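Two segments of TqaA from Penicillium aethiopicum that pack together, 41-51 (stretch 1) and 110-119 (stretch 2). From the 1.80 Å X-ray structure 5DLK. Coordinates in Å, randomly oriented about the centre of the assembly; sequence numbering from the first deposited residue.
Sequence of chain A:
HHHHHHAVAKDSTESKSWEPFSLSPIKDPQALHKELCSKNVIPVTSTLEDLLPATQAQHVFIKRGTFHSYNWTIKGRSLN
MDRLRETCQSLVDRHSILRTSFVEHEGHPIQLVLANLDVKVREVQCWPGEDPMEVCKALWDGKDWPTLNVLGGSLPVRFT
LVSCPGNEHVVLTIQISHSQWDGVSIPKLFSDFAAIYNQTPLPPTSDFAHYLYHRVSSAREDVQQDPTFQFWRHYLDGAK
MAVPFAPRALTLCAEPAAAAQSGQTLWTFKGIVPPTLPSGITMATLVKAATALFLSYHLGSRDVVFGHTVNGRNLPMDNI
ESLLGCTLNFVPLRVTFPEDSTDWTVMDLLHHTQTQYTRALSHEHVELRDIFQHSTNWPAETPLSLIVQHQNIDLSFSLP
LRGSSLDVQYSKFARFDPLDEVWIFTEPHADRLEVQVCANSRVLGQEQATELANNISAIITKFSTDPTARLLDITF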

ATOM      1  N   VAL A  41      25.896  -8.296  -2.042  1.00 36.34           N
ATOM      2  CA  VAL A  41      24.446  -8.100  -1.970  1.00 34.10           C
ATOM      3  C   VAL A  41      24.031  -6.799  -2.662  1.00 31.49           C
ATOM      4  O   VAL A  41      23.015  -6.737  -3.351  1.00 30.85           O
ATOM      5  CB  VAL A  41      23.974  -8.085  -0.505  1.00 34.91           C
ATOM      6  CG1 VAL A  41      22.471  -7.796  -0.420  1.00 34.16           C
ATOM      7  CG2 VAL A  41      24.327  -9.410   0.174  1.00 34.65           C
ATOM      8  N   ILE A  42      24.842  -5.765  -2.477  1.00 28.98           N
ATOM      9  CA  ILE A  42      24.639  -4.465  -3.107  1.00 26.90           C
ATOM     10  C   ILE A  42      25.950  -4.056  -3.799  1.00 32.36           C
ATOM     11  O   ILE A  42      27.002  -4.597  -3.468  1.00 31.22           O
ATOM     12  CB  ILE A  42      24.219  -3.406  -2.072  1.00 29.79           C
ATOM     13  CG1 ILE A  42      25.251  -3.335  -0.941  1.00 28.51           C
ATOM     14  CG2 ILE A  42      22.823  -3.735  -1.532  1.00 29.77           C
ATOM     15  CD1 ILE A  42      25.024  -2.173   0.037  1.00 29.56           C
ATOM     16  N   PRO A  43      25.890  -3.122  -4.765  1.00 30.81           N
ATOM     17  CA  PRO A  43      27.092  -2.798  -5.555  1.00 30.83           C
ATOM     18  C   PRO A  43      28.243  -2.249  -4.710  1.00 34.53           C
ATOM     19  O   PRO A  43      27.997  -1.462  -3.802  1.00 29.98           O
ATOM     20  CB  PRO A  43      26.588  -1.736  -6.536  1.00 33.57           C
ATOM     21  CG  PRO A  43      25.123  -1.981  -6.645  1.00 34.38           C
ATOM     22  CD  PRO A  43      24.700  -2.416  -5.272  1.00 31.97           C
ATOM     23  N   VAL A  44      29.480  -2.651  -5.006  1.00 31.41           N
ATOM     24  CA  VAL A  44      30.614  -2.237  -4.183  1.00 31.92           C
ATOM     25  C   VAL A  44      30.900  -0.750  -4.299  1.00 30.90           C
ATOM     26  O   VAL A  44      31.504  -0.169  -3.406  1.00 36.51           O
ATOM     27  CB  VAL A  44      31.905  -3.006  -4.538  1.00 37.10           C
ATOM     28  CG1 VAL A  44      31.845  -4.431  -4.010  1.00 39.86           C
ATOM     29  CG2 VAL A  44      32.120  -2.991  -6.035  1.00 35.17           C
ATOM     30  N   THR A  45      30.464  -0.126  -5.385  1.00 28.59           N
ATOM     31  CA  THR A  45      30.716   1.298  -5.558  1.00 33.89           C
ATOM     32  C   THR A  45      29.624   2.197  -4.972  1.00 34.98           C
ATOM     33  O   THR A  45      29.737   3.422  -5.017  1.00 30.79           O
ATOM     34  CB  THR A  45      30.887   1.653  -7.042  1.00 36.13           C
ATOM     35  OG1 THR A  45      29.688   1.335  -7.753  1.00 42.55           O
ATOM     36  CG2 THR A  45      32.066   0.872  -7.643  1.00 40.74           C
ATOM     37  N   SER A  46      28.560   1.604  -4.440  1.00 31.31           N
ATOM     38  CA  SER A  46      27.511   2.410  -3.825  1.00 32.58           C
ATOM     39  C   SER A  46      28.017   3.028  -2.527  1.00 29.41           C
ATOM     40  O   SER A  46      28.951   2.513  -1.905  1.00 29.94           O
ATOM     41  CB  SER A  46      26.249   1.572  -3.548  1.00 25.15           C
ATOM     42  OG  SER A  46      26.506   0.590  -2.555  1.00 27.37           O
ATOM     43  N   THR A  47      27.392   4.130  -2.124  1.00 30.95           N
ATOM     44  CA  THR A  47      27.646   4.715  -0.820  1.00 29.57           C
ATOM     45  C   THR A  47      26.374   4.654   0.022  1.00 31.05           C
ATOM     46  O   THR A  47      25.273   4.543  -0.517  1.00 27.00           O
ATOM     47  CB  THR A  47      28.103   6.164  -0.928  1.00 30.61           C
ATOM     48  OG1 THR A  47      27.086   6.938  -1.571  1.00 27.21           O
ATOM     49  CG2 THR A  47      29.396   6.242  -1.754  1.00 33.93           C
ATOM     50  N   LEU A  48      26.535   4.730   1.336  1.00 27.46           N
ATOM     51  CA  LEU A  48      25.380   4.738   2.234  1.00 28.73           C
ATOM     52  C   LEU A  48      24.988   6.169   2.570  1.00 30.88           C
ATOM     53  O   LEU A  48      25.721   6.881   3.269  1.00 31.07           O
ATOM     54  CB  LEU A  48      25.681   3.956   3.508  1.00 29.22           C
ATOM     55  CG  LEU A  48      24.517   3.831   4.497  1.00 30.79           C
ATOM     56  CD1 LEU A  48      23.424   2.919   3.928  1.00 28.45           C
ATOM     57  CD2 LEU A  48      25.019   3.330   5.839  1.00 32.95           C
ATOM     58  N   GLU A  49      23.832   6.593   2.065  1.00 26.93           N
ATOM     59  CA  GLU A  49      23.360   7.957   2.248  1.00 28.18           C
ATOM     60  C   GLU A  49      22.600   8.133   3.575  1.00 33.45           C
ATOM     61  O   GLU A  49      22.667   9.197   4.212  1.00 29.99           O
ATOM     62  CB  GLU A  49      22.478   8.354   1.068  1.00 30.12           C
ATOM     63  CG  GLU A  49      21.851   9.717   1.187  1.00 35.93           C
ATOM     64  CD  GLU A  49      20.885  10.007   0.056  1.00 41.66           C
ATOM     65  OE1 GLU A  49      19.853  10.666   0.315  1.00 50.17           O
ATOM     66  OE2 GLU A  49      21.148   9.576  -1.088  1.00 42.31           O
ATOM     67  N   ASP A  50      21.876   7.092   3.987  1.00 28.78           N
ATOM     68  CA  ASP A  50      21.106   7.153   5.234  1.00 28.68           C
ATOM     69  C   ASP A  50      20.766   5.754   5.713  1.00 29.55           C
ATOM     70  O   ASP A  50      20.890   4.769   4.973  1.00 25.96           O
ATOM     71  CB  ASP A  50      19.826   7.973   5.048  1.00 29.16           C
ATOM     72  CG  ASP A  50      19.428   8.763   6.314  1.00 29.61           C
ATOM     73  OD1 ASP A  50      19.788   8.358   7.442  1.00 29.73           O
ATOM     74  OD2 ASP A  50      18.756   9.802   6.165  1.00 29.06           O
ATOM     75  N   LEU A  51      20.347   5.666   6.968  1.00 26.89           N
ATOM     76  CA  LEU A  51      19.847   4.418   7.497  1.00 25.57           C
ATOM     77  C   LEU A  51      18.727   4.765   8.474  1.00 27.74           C
ATOM     78  O   LEU A  51      18.931   5.556   9.402  1.00 27.10           O
ATOM     79  CB  LEU A  51      20.964   3.614   8.168  1.00 23.09           C
ATOM     80  CG  LEU A  51      20.678   2.138   8.439  1.00 28.41           C
ATOM     81  CD1 LEU A  51      21.967   1.361   8.635  1.00 30.71           C
ATOM     82  CD2 LEU A  51      19.762   1.991   9.654  1.00 28.74           C
ATOM     83  N   ILE A 110      15.251  -2.484   8.890  1.00 28.64           N
ATOM     84  CA  ILE A 110      15.808  -1.163   8.679  1.00 24.80           C
ATOM     85  C   ILE A 110      15.950  -0.937   7.198  1.00 20.99           C
ATOM     86  O   ILE A 110      16.040  -1.897   6.437  1.00 27.27           O
ATOM     87  CB  ILE A 110      17.181  -1.012   9.351  1.00 30.79           C
ATOM     88  CG1 ILE A 110      18.098  -2.129   8.882  1.00 29.54           C
ATOM     89  CG2 ILE A 110      17.033  -1.084  10.864  1.00 32.06           C
ATOM     90  CD1 ILE A 110      19.549  -1.974   9.339  1.00 32.35           C
ATOM     91  N   GLN A 111      15.962   0.316   6.775  1.00 22.55           N
ATOM     92  CA  GLN A 111      16.200   0.571   5.370  1.00 24.33           C
ATOM     93  C   GLN A 111      17.503   1.368   5.175  1.00 24.81           C
ATOM     94  O   GLN A 111      17.784   2.325   5.886  1.00 24.39           O
ATOM     95  CB  GLN A 111      14.987   1.267   4.738  1.00 33.13           C
ATOM     96  CG  GLN A 111      14.591   2.577   5.327  1.00 29.20           C
ATOM     97  CD  GLN A 111      13.134   2.961   5.022  1.00 26.45           C
ATOM     98  OE1 GLN A 111      12.664   2.898   3.886  1.00 21.66           O
ATOM     99  NE2 GLN A 111      12.434   3.416   6.047  1.00 24.89           N
ATOM    100  N   LEU A 112      18.326   0.884   4.250  1.00 26.70           N
ATOM    101  CA  LEU A 112      19.579   1.542   3.889  1.00 25.79           C
ATOM    102  C   LEU A 112      19.354   2.297   2.594  1.00 22.61           C
ATOM    103  O   LEU A 112      19.092   1.690   1.561  1.00 24.35           O
ATOM    104  CB  LEU A 112      20.711   0.520   3.730  1.00 24.82           C
ATOM    105  CG  LEU A 112      21.293  -0.155   4.976  1.00 28.58           C
ATOM    106  CD1 LEU A 112      20.343  -1.182   5.586  1.00 32.25           C
ATOM    107  CD2 LEU A 112      22.627  -0.798   4.663  1.00 33.46           C
ATOM    108  N   VAL A 113      19.422   3.618   2.660  1.00 23.75           N
ATOM    109  CA  VAL A 113      19.296   4.440   1.477  1.00 24.22           C
ATOM    110  C   VAL A 113      20.677   4.520   0.833  1.00 27.60           C
ATOM    111  O   VAL A 113      21.620   4.987   1.451  1.00 25.19           O
ATOM    112  CB  VAL A 113      18.785   5.845   1.797  1.00 28.65           C
ATOM    113  CG1 VAL A 113      18.550   6.627   0.516  1.00 28.07           C
ATOM    114  CG2 VAL A 113      17.489   5.774   2.633  1.00 24.55           C
ATOM    115  N   LEU A 114      20.780   4.043  -0.401  1.00 27.25           N
ATOM    116  CA  LEU A 114      22.042   4.072  -1.132  1.00 22.74           C
ATOM    117  C   LEU A 114      22.143   5.288  -2.049  1.00 27.14           C
ATOM    118  O   LEU A 114      21.139   5.799  -2.539  1.00 25.21           O
ATOM    119  CB  LEU A 114      22.195   2.796  -1.954  1.00 27.64           C
ATOM    120  CG  LEU A 114      22.145   1.483  -1.177  1.00 22.98           C
ATOM    121  CD1 LEU A 114      22.509   0.284  -2.081  1.00 25.63           C
ATOM    122  CD2 LEU A 114      23.044   1.536   0.055  1.00 25.04           C
ATOM    123  N   ALA A 115      23.375   5.744  -2.278  1.00 27.45           N
ATOM    124  CA  ALA A 115      23.655   6.758  -3.282  1.00 25.45           C
ATOM    125  C   ALA A 115      24.806   6.241  -4.150  1.00 26.15           C
ATOM    126  O   ALA A 115      25.346   5.161  -3.887  1.00 25.48           O
ATOM    127  CB  ALA A 115      24.012   8.100  -2.639  1.00 29.42           C
ATOM    128  N   ASN A 116      25.171   7.011  -5.170  1.00 29.94           N
ATOM    129  CA  ASN A 116      26.161   6.556  -6.156  1.00 33.97           C
ATOM    130  C   ASN A 116      25.792   5.167  -6.669  1.00 37.60           C
ATOM    131  O   ASN A 116      26.635   4.272  -6.777  1.00 33.55           O
ATOM    132  CB  ASN A 116      27.563   6.562  -5.555  1.00 34.12           C
ATOM    133  CG  ASN A 116      28.019   7.960  -5.176  1.00 40.09           C
ATOM    134  OD1 ASN A 116      27.898   8.377  -4.020  1.00 41.28           O
ATOM    135  ND2 ASN A 116      28.517   8.706  -6.157  1.00 44.03           N
ATOM    136  N   LEU A 117      24.501   5.005  -6.949  1.00 34.54           N
ATOM    137  CA  LEU A 117      23.943   3.722  -7.340  1.00 37.21           C
ATOM    138  C   LEU A 117      23.756   3.655  -8.851  1.00 35.57           C
ATOM    139  O   LEU A 117      22.910   4.360  -9.404  1.00 33.12           O
ATOM    140  CB  LEU A 117      22.601   3.477  -6.633  1.00 32.92           C
ATOM    141  CG  LEU A 117      22.116   2.036  -6.772  1.00 36.20           C
ATOM    142  CD1 LEU A 117      23.030   1.101  -6.002  1.00 33.77           C
ATOM    143  CD2 LEU A 117      20.686   1.898  -6.304  1.00 35.40           C
ATOM    144  N   ASP A 118      24.550   2.810  -9.507  1.00 34.27           N
ATOM    145  CA  ASP A 118      24.400   2.566 -10.936  1.00 37.60           C
ATOM    146  C   ASP A 118      23.233   1.624 -11.205  1.00 38.43           C
ATOM    147  O   ASP A 118      23.188   0.517 -10.676  1.00 40.68           O
ATOM    148  CB  ASP A 118      25.677   1.962 -11.539  1.00 43.51           C
ATOM    149  CG  ASP A 118      26.944   2.616 -11.024  1.00 52.49           C
ATOM    150  OD1 ASP A 118      26.912   3.824 -10.710  1.00 53.82           O
ATOM    151  OD2 ASP A 118      27.980   1.916 -10.934  1.00 60.19           O
ATOM    152  N   VAL A 119      22.295   2.064 -12.032  1.00 34.13           N
ATOM    153  CA  VAL A 119      21.199   1.203 -12.438  1.00 35.10           C
ATOM    154  C   VAL A 119      21.615   0.366 -13.647  1.00 35.27           C
ATOM    155  O   VAL A 119      21.964   0.904 -14.694  1.00 35.24           O
ATOM    156  CB  VAL A 119      19.939   2.026 -12.772  1.00 31.55           C
ATOM    157  CG1 VAL A 119      18.848   1.130 -13.341  1.00 28.25           C
ATOM    158  CG2 VAL A 119      19.458   2.757 -11.525  1.00 29.17           C
TER
HETATM  159  O   HOH W   1      26.477   1.488  -7.681  1.00 38.79           O
HETATM  160  O   HOH W   2      28.852   4.231  -8.657  1.00 42.73           O

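Stretch 1 reaches stretch 2 first through a loop, then as a strand (47-51) that pairs antiparallel with strand 110-115. Ile42 points toward stretch 2 and sets its CB 4.1 Å from Leu114 CD1, while the ring of Pro43 meets the next leucine along, Pro43 CG lying 3.8 Å from Leu117 CD1. A type I turn from Pro43 to Ser46 then bends the chain by roughly a right angle; Pro43 O accepts from both Ser46 N (3.2 Å) and Ser46 OG (2.8 Å), which ties the turn shut. At its exposed corner Thr45 makes no direct hydrogen bond across the contact. Two waters fill the gap instead: each bonds to Thr45 OG1 and to Asn116 O, and they continue to Asp118, one accepting from its N and the other donating to its OD1. Ser46 passes close enough for its CA to make C-H...O contacts with Ala115 O (3.5 Å) and Asn116 O (3.6 Å).

Sheet pairing begins at Thr47, whose N donates to Ala115 O and whose O accepts from Ala115 N, both at 2.9 Å and nearly linear. Its hydroxyl extends the link past the strand end, Thr47 OG1 donating to Asn116 OD1 at 3.0 Å. Leu48 faces Leu114 in a non-hydrogen-bonded pair; its CD1 packs 3.6 Å from Leu112 CB and 4.1 Å from Leu114 CD2, touching both leucines. Glu49 is the extra residue of a beta bulge, with a phi/psi of -85/-34 that departs from extended strand geometry. Val113 O consequently receives two amides, Glu49 N at 2.8 Å and, weakly, Asp50 N at 3.3 Å. Asp50 O accepts from Val113 N at 3.0 Å, restoring the pairing one residue out of step. Leu51 returns to the leucine face, its CD1 4.0 Å from Leu112 CG and its CD2 4.0 Å from Ile110 CB.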